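Side-chain contacts in monalysin (Pseudomonas entomophila, PDB 4MKO), which forms beta-barrel pores in host membranes, lysing cells and damaging the intestine of infected Drosophila: residues 29-34 with 219-224; 56-61 with 202-207; 79-84 with 112-117; 86-91 with 120-125; 93-98 with 176-181. One frame throughout, in Å; residues are numbered along the deposited sequence. Where two conformers were deposited one is given.

Interaction 1. Residues 29-34 with 219-224; sequences GCWVDG and SGHFSF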
# COMPACT_ATOMS: atom_id res chain seq x y z
N GLY A 29 -7.02 -7.58 -4.97
CA GLY A 29 -6.65 -6.17 -4.86
C GLY A 29 -7.30 -5.28 -5.89
O GLY A 29 -8.01 -5.74 -6.78
N CYS A 30 -7.10 -3.97 -5.71
CA CYS A 30 -7.70 -3.00 -6.59
C CYS A 30 -6.78 -1.79 -6.77
O CYS A 30 -5.97 -1.50 -5.88
CB CYS A 30 -9.09 -2.59 -6.09
SG CYS A 30 -9.11 -1.79 -4.45
N TRP A 31 -6.91 -1.12 -7.92
CA TRP A 31 -6.24 0.16 -8.15
C TRP A 31 -7.03 1.15 -7.31
O TRP A 31 -8.25 1.00 -7.13
CB TRP A 31 -6.32 0.55 -9.62
CG TRP A 31 -5.51 -0.35 -10.51
CD1 TRP A 31 -5.93 -1.48 -11.14
CD2 TRP A 31 -4.11 -0.22 -10.81
NE1 TRP A 31 -4.91 -2.01 -11.89
CE2 TRP A 31 -3.77 -1.27 -11.69
CE3 TRP A 31 -3.11 0.70 -10.43
CZ2 TRP A 31 -2.47 -1.44 -12.19
CZ3 TRP A 31 -1.82 0.54 -10.95
CH2 TRP A 31 -1.51 -0.52 -11.82
N VAL A 32 -6.36 2.16 -6.76
CA VAL A 32 -7.01 3.15 -5.90
C VAL A 32 -6.93 4.51 -6.59
O VAL A 32 -5.84 4.94 -6.97
CB VAL A 32 -6.33 3.19 -4.50
CG1 VAL A 32 -6.90 4.34 -3.64
CG2 VAL A 32 -6.48 1.86 -3.78
N ASP A 33 -8.07 5.20 -6.70
CA ASP A 33 -8.16 6.55 -7.26
C ASP A 33 -8.04 7.48 -6.04
O ASP A 33 -8.98 7.60 -5.24
CB ASP A 33 -9.52 6.75 -7.97
CG ASP A 33 -9.86 8.17 -8.40
OD1 ASP A 33 -8.99 9.06 -8.29
OD2 ASP A 33 -11.00 8.39 -8.84
N GLY A 34 -6.85 8.05 -5.87
CA GLY A 34 -6.57 8.93 -4.75
C GLY A 34 -5.92 10.22 -5.20
O GLY A 34 -5.47 10.32 -6.34
N SER A 219 2.00 8.52 -17.27
CA SER A 219 0.80 7.79 -17.64
C SER A 219 0.96 6.30 -17.42
O SER A 219 2.02 5.84 -16.98
CB SER A 219 0.41 8.08 -19.09
OG SER A 219 1.25 7.37 -19.99
N GLY A 220 -0.10 5.59 -17.75
CA GLY A 220 -0.26 4.16 -17.59
C GLY A 220 -1.59 4.00 -16.89
O GLY A 220 -2.57 4.67 -17.24
N HIS A 221 -1.59 3.22 -15.82
CA HIS A 221 -2.80 2.99 -15.05
C HIS A 221 -3.11 4.10 -14.04
O HIS A 221 -4.18 4.11 -13.45
CB HIS A 221 -2.73 1.61 -14.39
CG HIS A 221 -4.04 0.91 -14.40
ND1 HIS A 221 -5.11 1.36 -13.65
CD2 HIS A 221 -4.42 -0.20 -15.09
CE1 HIS A 221 -6.10 0.52 -13.90
NE2 HIS A 221 -5.73 -0.44 -14.75
N PHE A 222 -2.17 5.03 -13.84
CA PHE A 222 -2.36 6.18 -12.95
C PHE A 222 -1.42 7.29 -13.40
O PHE A 222 -0.43 7.03 -14.08
CB PHE A 222 -2.09 5.84 -11.46
CG PHE A 222 -0.65 5.51 -11.11
CD1 PHE A 222 0.24 6.50 -10.73
CD2 PHE A 222 -0.20 4.19 -11.13
CE1 PHE A 222 1.56 6.20 -10.37
CE2 PHE A 222 1.13 3.88 -10.78
CZ PHE A 222 2.00 4.89 -10.41
N SER A 223 -1.73 8.51 -12.94
CA SER A 223 -0.92 9.70 -13.19
C SER A 223 -0.81 10.50 -11.91
O SER A 223 -1.77 10.54 -11.12
CB SER A 223 -1.56 10.58 -14.26
OG SER A 223 -1.67 9.93 -15.52
N PHE A 224 0.33 11.16 -11.70
CA PHE A 224 0.46 12.05 -10.56
C PHE A 224 -0.22 13.36 -10.94
O PHE A 224 -0.19 13.78 -12.11
CB PHE A 224 1.91 12.36 -10.27
CG PHE A 224 2.65 11.27 -9.56
CD1 PHE A 224 3.30 10.27 -10.27
CD2 PHE A 224 2.72 11.24 -8.17
CE1 PHE A 224 4.01 9.27 -9.60
CE2 PHE A 224 3.43 10.24 -7.50
CZ PHE A 224 4.08 9.26 -8.23

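Interaction 2. Residues 56-61 with 202-207; sequences FAYLQY and DTVQRN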
# COMPACT_ATOMS: atom_id res chain seq x y z
N PHE A 56 -2.75 1.63 -5.13
CA PHE A 56 -3.24 0.25 -5.11
C PHE A 56 -3.55 -0.18 -3.70
O PHE A 56 -3.07 0.41 -2.74
CB PHE A 56 -2.14 -0.65 -5.73
CG PHE A 56 -2.67 -1.93 -6.36
CD1 PHE A 56 -3.22 -1.91 -7.64
CD2 PHE A 56 -2.57 -3.15 -5.70
CE1 PHE A 56 -3.72 -3.08 -8.22
CE2 PHE A 56 -3.05 -4.32 -6.29
CZ PHE A 56 -3.63 -4.28 -7.54
N ALA A 57 -4.37 -1.21 -3.57
CA ALA A 57 -4.66 -1.78 -2.25
C ALA A 57 -4.76 -3.25 -2.46
O ALA A 57 -5.37 -3.68 -3.45
CB ALA A 57 -5.96 -1.22 -1.69
N TYR A 58 -4.12 -4.04 -1.59
CA TYR A 58 -4.20 -5.49 -1.80
C TYR A 58 -4.23 -6.23 -0.48
O TYR A 58 -3.97 -5.65 0.57
CB TYR A 58 -3.10 -6.01 -2.74
CG TYR A 58 -1.72 -6.00 -2.13
CD1 TYR A 58 -0.93 -4.85 -2.17
CD2 TYR A 58 -1.17 -7.15 -1.57
CE1 TYR A 58 0.36 -4.84 -1.64
CE2 TYR A 58 0.12 -7.15 -1.04
CZ TYR A 58 0.87 -5.98 -1.06
OH TYR A 58 2.13 -5.95 -0.55
N LEU A 59 -4.54 -7.52 -0.55
CA LEU A 59 -4.62 -8.36 0.64
C LEU A 59 -3.32 -9.13 0.80
O LEU A 59 -2.92 -9.90 -0.09
CB LEU A 59 -5.81 -9.33 0.48
CG LEU A 59 -7.21 -8.72 0.57
CD1 LEU A 59 -8.27 -9.78 0.36
CD2 LEU A 59 -7.42 -8.01 1.90
N GLN A 60 -2.62 -8.89 1.91
CA GLN A 60 -1.38 -9.61 2.14
C GLN A 60 -1.61 -10.74 3.13
O GLN A 60 -2.35 -10.60 4.09
CB GLN A 60 -0.24 -8.68 2.57
CG GLN A 60 -0.17 -8.37 4.06
CD GLN A 60 1.07 -7.59 4.42
OE1 GLN A 60 1.92 -7.25 3.58
NE2 GLN A 60 1.16 -7.23 5.69
N TYR A 61 -0.98 -11.87 2.86
CA TYR A 61 -1.13 -13.08 3.66
C TYR A 61 -0.77 -12.91 5.15
O TYR A 61 0.27 -12.33 5.46
CB TYR A 61 -0.27 -14.18 3.03
CG TYR A 61 -0.39 -15.52 3.72
CD1 TYR A 61 -1.49 -16.34 3.49
CD2 TYR A 61 0.60 -15.96 4.60
CE1 TYR A 61 -1.60 -17.58 4.13
CE2 TYR A 61 0.50 -17.20 5.23
CZ TYR A 61 -0.61 -18.00 5.00
OH TYR A 61 -0.72 -19.22 5.63
N ASP A 202 6.80 -7.88 -3.99
CA ASP A 202 7.63 -7.98 -5.20
C ASP A 202 6.75 -7.91 -6.45
O ASP A 202 7.02 -7.10 -7.35
CB ASP A 202 8.47 -9.28 -5.16
CG ASP A 202 9.53 -9.33 -6.24
OD1 ASP A 202 9.22 -9.83 -7.35
OD2 ASP A 202 10.66 -8.87 -5.98
N THR A 203 5.67 -8.72 -6.49
CA THR A 203 4.73 -8.78 -7.60
C THR A 203 4.03 -7.42 -7.81
O THR A 203 3.93 -6.96 -8.94
CB THR A 203 3.72 -9.93 -7.41
OG1 THR A 203 4.45 -11.15 -7.27
CG2 THR A 203 2.72 -10.05 -8.57
N VAL A 204 3.54 -6.81 -6.72
CA VAL A 204 2.85 -5.51 -6.80
C VAL A 204 3.77 -4.44 -7.37
O VAL A 204 3.34 -3.70 -8.24
CB VAL A 204 2.18 -5.11 -5.45
CG1 VAL A 204 1.66 -3.67 -5.48
CG2 VAL A 204 1.04 -6.07 -5.12
N GLN A 205 5.03 -4.33 -6.88
CA GLN A 205 5.95 -3.30 -7.39
C GLN A 205 6.28 -3.54 -8.85
O GLN A 205 6.26 -2.58 -9.61
CB GLN A 205 7.25 -3.27 -6.59
CG GLN A 205 7.08 -2.74 -5.18
CD GLN A 205 8.38 -2.95 -4.45
OE1 GLN A 205 9.20 -2.03 -4.32
NE2 GLN A 205 8.58 -4.17 -3.96
N ARG A 206 6.57 -4.81 -9.23
CA ARG A 206 6.90 -5.13 -10.62
C ARG A 206 5.75 -4.71 -11.55
O ARG A 206 5.98 -4.00 -12.53
CB ARG A 206 7.21 -6.63 -10.78
CG ARG A 206 7.79 -7.02 -12.15
CD ARG A 206 7.62 -8.51 -12.49
NE ARG A 206 7.91 -9.40 -11.36
CZ ARG A 206 7.01 -10.18 -10.77
NH1 ARG A 206 5.76 -10.23 -11.22
NH2 ARG A 206 7.36 -10.94 -9.74
N ASN A 207 4.52 -5.11 -11.22
CA ASN A 207 3.36 -4.82 -12.04
C ASN A 207 2.90 -3.37 -12.03
O ASN A 207 2.66 -2.81 -13.11
CB ASN A 207 2.22 -5.74 -11.68
CG ASN A 207 2.40 -7.12 -12.26
OD1 ASN A 207 1.90 -7.43 -13.35
ND2 ASN A 207 3.06 -8.00 -11.53

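Interaction 3. Residues 79-84 with 112-117; sequences LTKGHT and TGFTRS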
# COMPACT_ATOMS: atom_id res chain seq x y z
N LEU A 79 -1.22 -9.00 13.38
CA LEU A 79 -1.40 -8.02 12.31
C LEU A 79 -0.31 -6.99 12.52
O LEU A 79 0.42 -7.05 13.52
CB LEU A 79 -2.80 -7.37 12.36
CG LEU A 79 -4.02 -8.28 12.16
CD1 LEU A 79 -5.31 -7.47 12.21
CD2 LEU A 79 -3.96 -9.06 10.84
N THR A 80 -0.15 -6.05 11.58
CA THR A 80 0.85 -4.99 11.73
C THR A 80 0.25 -3.62 11.45
O THR A 80 -0.78 -3.50 10.77
CB THR A 80 2.09 -5.25 10.86
OG1 THR A 80 1.72 -5.17 9.48
CG2 THR A 80 2.79 -6.58 11.15
N LYS A 81 0.92 -2.58 11.98
CA LYS A 81 0.59 -1.18 11.75
C LYS A 81 1.85 -0.45 11.28
O LYS A 81 2.95 -0.91 11.57
CB LYS A 81 -0.07 -0.51 12.97
CG LYS A 81 0.73 -0.53 14.26
CD LYS A 81 -0.22 -0.29 15.44
CE LYS A 81 0.45 -0.54 16.77
NZ LYS A 81 -0.48 -0.32 17.91
N GLY A 82 1.66 0.65 10.55
CA GLY A 82 2.75 1.44 9.97
C GLY A 82 3.15 0.86 8.63
O GLY A 82 2.36 0.15 7.99
N HIS A 83 4.40 1.11 8.18
CA HIS A 83 4.85 0.51 6.92
C HIS A 83 4.81 -1.03 7.01
O HIS A 83 4.99 -1.59 8.10
CB HIS A 83 6.26 1.02 6.55
CG HIS A 83 6.25 2.43 6.05
ND1 HIS A 83 6.18 3.50 6.92
CD2 HIS A 83 6.26 2.89 4.78
CE1 HIS A 83 6.18 4.58 6.15
NE2 HIS A 83 6.24 4.26 4.86
N THR A 84 4.55 -1.71 5.88
CA THR A 84 4.48 -3.17 5.88
C THR A 84 5.83 -3.81 6.17
O THR A 84 6.87 -3.21 5.88
CB THR A 84 3.94 -3.71 4.56
OG1 THR A 84 4.93 -3.49 3.54
CG2 THR A 84 2.60 -3.11 4.18
N THR A 112 -6.57 4.90 7.88
CA THR A 112 -5.78 3.73 8.22
C THR A 112 -6.38 2.94 9.38
O THR A 112 -6.19 1.74 9.44
CB THR A 112 -4.32 4.10 8.59
OG1 THR A 112 -4.35 4.81 9.83
CG2 THR A 112 -3.64 4.96 7.52
N GLY A 113 -7.05 3.63 10.30
CA GLY A 113 -7.61 2.99 11.49
C GLY A 113 -6.59 2.90 12.61
O GLY A 113 -6.89 2.37 13.68
N PHE A 114 -5.39 3.47 12.38
CA PHE A 114 -4.31 3.52 13.36
C PHE A 114 -4.08 4.97 13.80
O PHE A 114 -4.62 5.89 13.17
CB PHE A 114 -3.02 2.86 12.82
CG PHE A 114 -3.19 1.41 12.43
CD1 PHE A 114 -3.55 0.46 13.38
CD2 PHE A 114 -2.98 1.00 11.12
CE1 PHE A 114 -3.72 -0.88 13.02
CE2 PHE A 114 -3.10 -0.35 10.77
CZ PHE A 114 -3.45 -1.29 11.73
N THR A 115 -3.33 5.18 14.91
CA THR A 115 -3.12 6.55 15.40
C THR A 115 -2.23 7.36 14.45
O THR A 115 -1.55 6.79 13.57
CB THR A 115 -2.60 6.58 16.85
OG1 THR A 115 -1.23 6.19 16.86
CG2 THR A 115 -3.44 5.74 17.81
N ARG A 116 -2.23 8.68 14.65
CA ARG A 116 -1.44 9.62 13.86
C ARG A 116 0.05 9.26 13.90
O ARG A 116 0.70 9.29 12.86
CB ARG A 116 -1.69 11.04 14.36
CG ARG A 116 -1.05 12.10 13.48
CD ARG A 116 -1.48 13.52 13.82
NE ARG A 116 -0.67 14.50 13.10
CZ ARG A 116 -0.92 14.93 11.87
NH1 ARG A 116 -1.98 14.48 11.20
NH2 ARG A 116 -0.12 15.82 11.29
N SER A 117 0.59 8.88 15.06
CA SER A 117 2.00 8.54 15.18
C SER A 117 2.36 7.13 14.66
O SER A 117 3.54 6.85 14.43
CB SER A 117 2.47 8.71 16.63
OG SER A 117 1.88 7.72 17.46

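Interaction 4. Residues 86-91 with 120-125; sequences SFETSV and WSTTQS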
# COMPACT_ATOMS: atom_id res chain seq x y z
N SER A 86 7.13 -6.25 4.49
CA SER A 86 7.78 -6.40 3.18
C SER A 86 8.42 -5.10 2.71
O SER A 86 9.55 -5.15 2.22
CB SER A 86 6.80 -6.92 2.13
OG SER A 86 6.33 -8.20 2.48
N PHE A 87 7.73 -3.94 2.89
CA PHE A 87 8.33 -2.67 2.48
C PHE A 87 9.61 -2.43 3.27
O PHE A 87 10.64 -2.11 2.66
CB PHE A 87 7.37 -1.48 2.64
CG PHE A 87 8.04 -0.15 2.37
CD1 PHE A 87 8.31 0.26 1.07
CD2 PHE A 87 8.47 0.66 3.43
CE1 PHE A 87 8.95 1.47 0.82
CE2 PHE A 87 9.10 1.89 3.17
CZ PHE A 87 9.33 2.29 1.87
N GLU A 88 9.55 -2.58 4.61
CA GLU A 88 10.69 -2.38 5.51
C GLU A 88 11.90 -3.22 5.16
O GLU A 88 13.01 -2.69 5.11
CB GLU A 88 10.28 -2.61 6.97
CG GLU A 88 9.64 -1.38 7.57
CD GLU A 88 9.98 -1.12 9.03
OE1 GLU A 88 10.24 -2.08 9.79
OE2 GLU A 88 9.95 0.07 9.41
N THR A 89 11.68 -4.51 4.85
CA THR A 89 12.77 -5.42 4.49
C THR A 89 13.37 -5.09 3.12
O THR A 89 14.57 -5.30 2.92
CB THR A 89 12.33 -6.89 4.61
OG1 THR A 89 11.23 -7.11 3.73
CG2 THR A 89 11.90 -7.27 6.01
N SER A 90 12.56 -4.55 2.19
CA SER A 90 12.96 -4.22 0.82
C SER A 90 13.78 -2.93 0.66
O SER A 90 14.59 -2.88 -0.26
CB SER A 90 11.74 -4.18 -0.11
OG SER A 90 10.98 -2.98 0.02
N VAL A 91 13.57 -1.90 1.51
CA VAL A 91 14.29 -0.62 1.40
C VAL A 91 15.78 -0.79 1.81
O VAL A 91 16.06 -1.48 2.79
CB VAL A 91 13.54 0.53 2.14
CG1 VAL A 91 13.50 0.32 3.65
CG2 VAL A 91 14.12 1.90 1.78
N TRP A 120 2.20 5.89 9.60
CA TRP A 120 3.32 5.99 8.65
C TRP A 120 4.68 5.72 9.30
O TRP A 120 5.73 6.04 8.73
CB TRP A 120 3.28 7.37 7.98
CG TRP A 120 2.07 7.58 7.12
CD1 TRP A 120 0.86 8.07 7.50
CD2 TRP A 120 1.96 7.30 5.71
NE1 TRP A 120 0.00 8.13 6.42
CE2 TRP A 120 0.65 7.66 5.31
CE3 TRP A 120 2.87 6.82 4.74
CZ2 TRP A 120 0.24 7.59 3.97
CZ3 TRP A 120 2.45 6.73 3.42
CH2 TRP A 120 1.14 7.11 3.05
N SER A 121 4.65 5.12 10.49
CA SER A 121 5.86 4.81 11.24
C SER A 121 6.43 3.45 10.80
O SER A 121 6.02 2.88 9.78
CB SER A 121 5.55 4.82 12.74
OG SER A 121 6.75 4.83 13.51
N THR A 122 7.40 2.94 11.59
CA THR A 122 8.00 1.64 11.34
C THR A 122 6.98 0.54 11.65
O THR A 122 6.05 0.77 12.43
CB THR A 122 9.29 1.48 12.17
OG1 THR A 122 8.98 1.66 13.55
CG2 THR A 122 10.39 2.46 11.74
N THR A 123 7.16 -0.64 11.03
CA THR A 123 6.30 -1.81 11.24
C THR A 123 6.25 -2.17 12.73
O THR A 123 7.29 -2.31 13.39
CB THR A 123 6.81 -3.05 10.46
OG1 THR A 123 7.21 -2.68 9.14
CG2 THR A 123 5.76 -4.15 10.40
N GLN A 124 5.02 -2.30 13.24
CA GLN A 124 4.76 -2.69 14.62
C GLN A 124 3.70 -3.78 14.61
O GLN A 124 2.62 -3.58 14.06
CB GLN A 124 4.34 -1.48 15.48
CG GLN A 124 4.07 -1.80 16.96
CD GLN A 124 5.29 -2.31 17.69
OE1 GLN A 124 6.28 -1.60 17.89
NE2 GLN A 124 5.24 -3.57 18.12
N SER A 125 4.02 -4.95 15.18
CA SER A 125 3.08 -6.07 15.25
C SER A 125 2.12 -5.87 16.43
O SER A 125 2.48 -5.21 17.42
CB SER A 125 3.82 -7.39 15.40
OG SER A 125 4.48 -7.45 16.66
O HOH W 1 9.88 -2.34 12.60

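Interaction 5. Residues 93-98 with 176-181; sequences AKYSVG and LYYLSA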
# COMPACT_ATOMS: atom_id res chain seq x y z
N ALA A 93 18.04 2.07 1.94
CA ALA A 93 18.47 3.33 2.54
C ALA A 93 17.66 3.69 3.77
O ALA A 93 16.56 3.15 3.96
CB ALA A 93 18.36 4.45 1.51
N LYS A 94 18.16 4.64 4.58
CA LYS A 94 17.44 5.17 5.73
C LYS A 94 16.18 5.83 5.13
O LYS A 94 16.27 6.51 4.10
CB LYS A 94 18.32 6.19 6.48
CG LYS A 94 17.77 6.65 7.82
CD LYS A 94 18.75 7.60 8.50
CE LYS A 94 18.12 8.37 9.63
NZ LYS A 94 19.07 9.33 10.24
N TYR A 95 15.00 5.55 5.70
CA TYR A 95 13.74 6.05 5.15
C TYR A 95 12.76 6.38 6.27
O TYR A 95 12.53 5.55 7.15
CB TYR A 95 13.10 4.96 4.24
CG TYR A 95 11.86 5.41 3.49
CD1 TYR A 95 11.96 6.10 2.29
CD2 TYR A 95 10.58 5.12 3.98
CE1 TYR A 95 10.82 6.53 1.60
CE2 TYR A 95 9.44 5.54 3.30
CZ TYR A 95 9.56 6.25 2.11
OH TYR A 95 8.42 6.66 1.44
N SER A 96 12.15 7.58 6.19
CA SER A 96 11.13 8.00 7.16
C SER A 96 10.26 9.11 6.62
O SER A 96 10.70 9.89 5.76
CB SER A 96 11.77 8.41 8.49
OG SER A 96 12.55 9.58 8.35
N VAL A 97 9.02 9.18 7.11
CA VAL A 97 8.08 10.23 6.72
C VAL A 97 7.34 10.71 7.97
O VAL A 97 6.98 9.89 8.83
CB VAL A 97 7.13 9.85 5.54
CG1 VAL A 97 6.19 8.72 5.90
CG2 VAL A 97 6.36 11.07 5.04
N GLY A 98 7.10 12.02 8.02
CA GLY A 98 6.36 12.66 9.10
C GLY A 98 4.90 12.28 9.04
O GLY A 98 4.36 12.00 7.97
N LEU A 176 13.14 10.67 -8.39
CA LEU A 176 13.13 9.26 -7.99
C LEU A 176 11.69 8.78 -7.78
O LEU A 176 10.98 9.31 -6.93
CB LEU A 176 13.98 9.05 -6.72
CG LEU A 176 14.11 7.60 -6.23
CD1 LEU A 176 14.88 6.72 -7.23
CD2 LEU A 176 14.81 7.54 -4.87
N TYR A 177 11.28 7.78 -8.57
CA TYR A 177 9.94 7.22 -8.50
C TYR A 177 10.02 5.87 -7.84
O TYR A 177 10.85 5.05 -8.23
CB TYR A 177 9.34 7.05 -9.91
CG TYR A 177 8.93 8.34 -10.56
CD1 TYR A 177 9.88 9.19 -11.14
CD2 TYR A 177 7.59 8.73 -10.63
CE1 TYR A 177 9.51 10.40 -11.72
CE2 TYR A 177 7.21 9.92 -11.24
CZ TYR A 177 8.17 10.75 -11.78
OH TYR A 177 7.80 11.91 -12.41
N TYR A 178 9.18 5.64 -6.84
CA TYR A 178 9.17 4.36 -6.14
C TYR A 178 7.79 4.17 -5.48
O TYR A 178 6.99 5.12 -5.43
CB TYR A 178 10.31 4.30 -5.07
CG TYR A 178 10.06 5.26 -3.92
CD1 TYR A 178 10.37 6.62 -4.04
CD2 TYR A 178 9.44 4.83 -2.75
CE1 TYR A 178 10.12 7.51 -2.99
CE2 TYR A 178 9.15 5.72 -1.72
CZ TYR A 178 9.51 7.05 -1.84
OH TYR A 178 9.17 7.95 -0.84
N LEU A 179 7.52 2.96 -4.97
CA LEU A 179 6.28 2.70 -4.24
C LEU A 179 6.60 2.42 -2.78
O LEU A 179 7.64 1.85 -2.48
CB LEU A 179 5.51 1.48 -4.79
CG LEU A 179 5.21 1.42 -6.30
CD1 LEU A 179 4.39 0.15 -6.62
CD2 LEU A 179 4.45 2.66 -6.78
N SER A 180 5.65 2.73 -1.88
CA SER A 180 5.73 2.35 -0.48
C SER A 180 4.42 1.72 -0.10
O SER A 180 3.43 1.84 -0.83
CB SER A 180 6.04 3.54 0.42
OG SER A 180 4.90 4.33 0.68
N ALA A 181 4.38 1.08 1.06
CA ALA A 181 3.16 0.41 1.49
C ALA A 181 3.03 0.44 3.01
O ALA A 181 4.03 0.31 3.73
CB ALA A 181 3.17 -1.03 1.00
O HOH W 2 6.05 6.02 2.64

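Interaction 1. Residues 29-34 with 219-224
A face-to-face aromatic stack joins Trp31, on strand 29-43 of the large mixed beta sheet of this aerolysin-like toxin, to His221 in the loop just after strand 219-220. The imidazole lies over the five-membered part of the indole with centroids 3.5 Å apart and the two planes only 3° from parallel. His221 CB extends the overlap, sitting 3.7 Å from the centroid of the six-membered ring of Trp31 as a CH-pi contact. Although the ring nitrogens approach each other, the stacked geometry is wrong for a hydrogen bond between them; Trp31 NE1 donates instead to Phe4 O. A chi1 of -68° sets the indole beside its own backbone N, opposite the carbonyl carbon, and directs it at the loop. Phe56, on the neighbouring strand 46-67, meets Trp31 edge-to-face. Phe222 crosses the indole at about a right angle, and its stack on Tyr213 continues the aromatic cluster. Near the plane of the Phe222 ring, Trp31 CZ3 comes within 4.0 Å of Phe222 CD2.

Interaction 2. Residues 56-61 with 202-207
Val204 of helix 201-211 rests on two aromatic side chains of strand 46-67, Tyr58 and Phe56, in a buried helix-on-sheet contact of the aerolysin-like fold. Its two methyl groups divide the work. CG2 sits over one face of the Tyr58 ring, 3.8 Å from the ring centroid and 14° off the normal, a CH-pi contact displaced slightly toward the CD1-CE1 rim. CG1 turns to Phe56 and meets that ring obliquely, its nearest atom being Phe56 CD2 at 4.3 Å, a looser touch. Tyr58 and Phe56 are alternate residues of the strand, which puts both on the side facing the helix, while Ala57 between them points away. A chi1 of 71° lodges CG of Tyr58 between the backbone N and the carbonyl carbon and turns one face of the phenol to the valine.

Neighbouring residues extend the packing: Trp201 touches Tyr58, Val208 touches Phe56, and Leu199 touches Val204. The helix is also tied together by its own side chains. Arg206 NH2 forms a salt bridge with Asp202 OD1, in which the hydrogen bond is weak. Thr203 O accepts two bonds, from Asn207 N and from Asn207 ND2, which reach it from opposite faces of its carbonyl plane; the hydrogen bond from the side-chain amide, Asn207 ND2 to Thr203 O, is 2.9 Å long and nearly straight at 169°.

Interaction 3. Residues 79-84 with 112-117
The end of strand 72-81 and the irregular segment 112-117 run closest at Lys81 and Phe114, whose CA atoms are 7.0 Å apart, and no hydrogen bond links the two segments. The phenyl ring of Phe114 instead lies against the start of the lysine side chain. Lys81 CB stands over the middle of the ring, 3.4 Å from its centroid and 3° off the normal, which makes this a centred CH-pi contact. With chi1 at 58°, CG of Lys81 falls between its backbone N and carbonyl carbon, and the extended chain beyond it leads off past the ring, where CD still lies 4.0 Å from Phe114 CD1. The ammonium group then forms a salt bridge with Glu118. Both segments belong to the inferred pore-forming region, residues 67-135, and strand 72-81 pairs here with strand 124-133 in a two-stranded antiparallel sheet. The contact thus lays the loop that precedes the second strand on the end of the first. Phe114 also packs on Thr183, Arg185 and Gln142 of the large sheet. Thr80 O, which takes hydrogen bonds from Gln142 NE2 and Thr183 OG1, approaches the ring obliquely, 3.6 Å from Phe114 CZ.

Interaction 4. Residues 86-91 with 120-125
Glu88 reaches from helix 85-90 to Thr122 and Thr123, and it carries the whole contact between the segments. Ahead of it, Ser86 and Phe87 face other parts of the fold: Ser86 touches Trp201, and the Phe87 ring meets Tyr95 edge-to-face. At Glu88 the chain bends at chi2 (-143°), which carries the carboxylate across to the backbone of the partner segment. OE2 receives a weak hydrogen bond from Thr123 N, 3.3 Å long, and packs against Thr122, 3.2 Å from its CA.

The other oxygen works through solvent. Water 1 donates to Glu88 OE1 at 2.8 Å and to Thr123 O at 2.7 Å, so the carboxylate is joined to both the N-H and the C=O of one residue, the first by a weak direct bond and the second through the water. Thr123 OG1 lies alongside, 3.2 Å from Glu88 CG, but its main partner is His83 O.

Further along, Ser90 turns its hydroxyl back on the helix, donating from OG to Phe87 O at 2.8 Å, where Val91 N also binds as the helix finishes. Ser90 OG is further bonded to Trp201 NE1. The whole is a surface polar link, in the inferred pore-forming region, between a short helix and the loop entering strand 124-133 of a two-stranded antiparallel sheet.

Interaction 5. Residues 93-98 with 176-181
Tyr95, on the short strand 95-96 that edges strand 29-43 of the mixed sheet, reaches across to Tyr178 and Ser180 of strand 173-191 in this aerolysin-like fold. From CB the side chain sets out toward the other strand, with CG opposite the backbone N (chi1 -174°). The ring meets Phe87 edge-to-face and also touches the ring of Phe162. It first meets the other strand at CE1, which lies 3.3 Å from Tyr178 OH and packs on Tyr178 CZ. CZ follows, 3.4 Å from Tyr178 OH. The two rings arrive from opposite directions with planes almost perpendicular, at 87°, and centroids 5.8 Å apart, an oblique meeting in which each hydroxyl lies at the edge of the other ring, near its plane.

At the tip, the hydroxyls share a short hydrogen bond of 2.7 Å between Tyr95 OH and Tyr178 OH, in which either could donate. Tyr178 is stacked with both Phe162 and His149, which should restrict its swing. Tyr95 OH has a second polar partner: water 2, in the plane of its ring, connects it to Ser180. The serine hydroxyl also hydrogen-bonds His149 NE2, while water 2 lies 2.8 Å from Ser180 OG.

Interactions 1 and 2 use neighbouring strands of one sheet, 29-43 and 46-67: Cys30 O lies 2.8 Å from Ala57 N, and Cys30 SG binds a mercury ion. On the far side of the chain's centre from interaction 1, interactions 3 and 4 have centres 10 Å apart within the inferred pore-forming region and join through His83 O and Thr123 OG1, 2.7 Å apart. Interaction 5 touches all four of the others. It meets interaction 4 where Phe87 CZ is 3.6 Å from Tyr95 CE2, interaction 3 where Thr84 N is 3.0 Å from Ala181 O, interaction 2 where Leu179 CD1 packs on Gln205, and interaction 1 where Phe224 CE1 is 3.6 Å from Tyr177 CE2. Interactions 1 and 3 stay about 22 Å apart, centre to centre.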